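Long-range contact in putative branched-chain amino acid aminotransferase IlvE (Streptococcus mutans, PDB 4DQN), which probably transfers the amino group between branched-chain amino acids and 2-oxoglutarate, using pyridoxal 5'-phosphate as cofactor: residues Phe170-Asp175 with Gly297-Gly302. Sequence-based numbering, arbitrary orientation.
Sequences FLIQDD and GGVQHG
I172 lies over one face of the H301 imidazole. Its CD1 sits 4.2 Å from the ring centroid, 21° off the ring normal, in a CH-pi contact. I172 CG2 also lies over this face, 3.4 Å from H301 CD2. I172 CD1 also packs on V299 CG1 at 3.7 Å, so one methyl touches both the ring and the valine. The far edge of the ring meets D174. H301 NE2 donates to D174 OD2 at 2.9 Å, with the carboxylate oxygen in the ring plane and using its syn lone pair. The carboxylate is turned 54° from the ring. D174 OD1 is held by H219, so both carboxylate oxygens have a histidine partner. The bond ties the loop after strand 168-172 to the end of strand 292-301.

L171 and Q300 meet on the opposite face of the sheet, where L171 CD1 lies 3.9 Å from Q300 CG. Q300 then bends at chi2 (77°), and its NE2 bonds to G302 O. F208 lies against both side chains.

Backbone bonds join the strands: F170 N to G298 O, Q300 N to F170 O, and I172 N to Q300 O at 2.8 Å. Past them, a water bridges I172 O and G302 N. Strand 168-172 also pairs with strand 211-214, whose I212 touches F170 and V299. This is parallel pairing inside the mixed sheet of a class-IV aminotransferase, with a His-carboxylate hydrogen bond just beyond the paired strands.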
loop_
_atom_site.group_PDB
_atom_site.type_symbol
_atom_site.label_atom_id
_atom_site.label_comp_id
_atom_site.label_asym_id
_atom_site.label_seq_id
_atom_site.Cartn_x
_atom_site.Cartn_y
_atom_site.Cartn_z
ATOM N N PHE A 170 -21.718 9.792 -8.833
ATOM C CA PHE A 170 -20.807 8.849 -8.190
ATOM C C PHE A 170 -21.482 7.510 -8.004
ATOM O O PHE A 170 -22.717 7.441 -7.962
ATOM C CB PHE A 170 -20.356 9.388 -6.836
ATOM C CG PHE A 170 -19.465 10.587 -6.947
ATOM C CD1 PHE A 170 -18.081 10.436 -6.996
ATOM C CD2 PHE A 170 -20.007 11.858 -7.041
ATOM C CE1 PHE A 170 -17.252 11.540 -7.115
ATOM C CE2 PHE A 170 -19.189 12.969 -7.157
ATOM C CZ PHE A 170 -17.807 12.810 -7.189
ATOM N N LEU A 171 -20.672 6.462 -7.881
ATOM C CA LEU A 171 -21.167 5.082 -7.811
ATOM C C LEU A 171 -20.808 4.412 -6.479
ATOM O O LEU A 171 -19.643 4.403 -6.077
ATOM C CB LEU A 171 -20.576 4.258 -8.969
ATOM C CG LEU A 171 -20.765 2.735 -8.915
ATOM C CD1 LEU A 171 -22.232 2.385 -9.137
ATOM C CD2 LEU A 171 -19.877 2.013 -9.930
ATOM N N ILE A 172 -21.798 3.859 -5.786
ATOM C CA ILE A 172 -21.501 2.969 -4.655
ATOM C C ILE A 172 -21.365 1.533 -5.161
ATOM O O ILE A 172 -22.331 0.972 -5.678
ATOM C CB ILE A 172 -22.596 3.032 -3.586
ATOM C CG1 ILE A 172 -22.705 4.458 -3.040
ATOM C CG2 ILE A 172 -22.288 2.051 -2.462
ATOM C CD1 ILE A 172 -23.853 4.665 -2.064
ATOM N N GLN A 173 -20.174 0.945 -5.030
ATOM C CA GLN A 173 -19.917 -0.393 -5.572
ATOM C C GLN A 173 -19.380 -1.282 -4.459
ATOM O O GLN A 173 -18.191 -1.244 -4.143
ATOM C CB GLN A 173 -18.931 -0.326 -6.760
ATOM C CG GLN A 173 -18.703 -1.658 -7.503
ATOM C CD GLN A 173 -19.925 -2.134 -8.281
ATOM O OE1 GLN A 173 -20.746 -1.329 -8.721
ATOM N NE2 GLN A 173 -20.052 -3.451 -8.449
ATOM N N ASP A 174 -20.265 -2.096 -3.883
ATOM C CA ASP A 174 -20.005 -2.763 -2.601
ATOM C C ASP A 174 -18.964 -3.889 -2.588
ATOM O O ASP A 174 -18.567 -4.339 -1.511
ATOM C CB ASP A 174 -21.321 -3.259 -1.986
ATOM C CG ASP A 174 -22.161 -2.128 -1.448
ATOM O OD1 ASP A 174 -21.722 -1.517 -0.454
ATOM O OD2 ASP A 174 -23.245 -1.844 -2.010
ATOM N N ASP A 175 -18.519 -4.342 -3.759
ATOM C CA ASP A 175 -17.496 -5.396 -3.803
ATOM C C ASP A 175 -16.037 -4.885 -3.868
ATOM O O ASP A 175 -15.135 -5.631 -4.260
ATOM C CB ASP A 175 -17.778 -6.405 -4.930
ATOM C CG ASP A 175 -18.043 -5.738 -6.269
ATOM O OD1 ASP A 175 -18.429 -4.546 -6.281
ATOM O OD2 ASP A 175 -17.890 -6.415 -7.311
ATOM N N GLY A 297 -24.303 15.354 -7.892
ATOM C CA GLY A 297 -25.596 15.391 -8.546
ATOM C C GLY A 297 -26.389 14.199 -8.055
ATOM O O GLY A 297 -27.308 14.334 -7.243
ATOM N N GLY A 298 -25.997 13.020 -8.525
ATOM C CA GLY A 298 -26.658 11.795 -8.125
ATOM C C GLY A 298 -25.683 10.712 -7.707
ATOM O O GLY A 298 -24.508 10.711 -8.102
ATOM N N VAL A 299 -26.174 9.787 -6.893
ATOM C CA VAL A 299 -25.393 8.630 -6.486
ATOM C C VAL A 299 -26.131 7.366 -6.941
ATOM O O VAL A 299 -27.328 7.215 -6.676
ATOM C CB VAL A 299 -25.171 8.607 -4.958
ATOM C CG1 VAL A 299 -24.547 7.291 -4.538
ATOM C CG2 VAL A 299 -24.255 9.761 -4.543
ATOM N N GLN A 300 -25.423 6.497 -7.662
ATOM C CA GLN A 300 -25.948 5.204 -8.085
ATOM C C GLN A 300 -25.642 4.141 -7.030
ATOM O O GLN A 300 -24.493 4.000 -6.581
ATOM C CB GLN A 300 -25.303 4.794 -9.418
ATOM C CG GLN A 300 -25.858 3.500 -10.052
ATOM C CD GLN A 300 -27.201 3.707 -10.721
ATOM O OE1 GLN A 300 -27.422 4.725 -11.370
ATOM N NE2 GLN A 300 -28.107 2.736 -10.573
ATOM N N HIS A 301 -26.667 3.401 -6.623
ATOM C CA HIS A 301 -26.475 2.293 -5.698
ATOM C C HIS A 301 -27.405 1.136 -6.058
ATOM O O HIS A 301 -28.619 1.221 -5.848
ATOM C CB HIS A 301 -26.747 2.742 -4.266
ATOM C CG HIS A 301 -26.271 1.768 -3.240
ATOM N ND1 HIS A 301 -26.743 1.757 -1.944
ATOM C CD2 HIS A 301 -25.350 0.779 -3.311
ATOM C CE1 HIS A 301 -26.141 0.798 -1.266
ATOM N NE2 HIS A 301 -25.283 0.193 -2.069
ATOM N N GLY A 302 -26.840 0.050 -6.582
ATOM C CA GLY A 302 -27.666 -1.028 -7.115
ATOM C C GLY A 302 -28.488 -0.465 -8.265
ATOM O O GLY A 302 -27.936 0.252 -9.115
HETATM O O HOH W 1 -23.894 -0.690 -6.621
#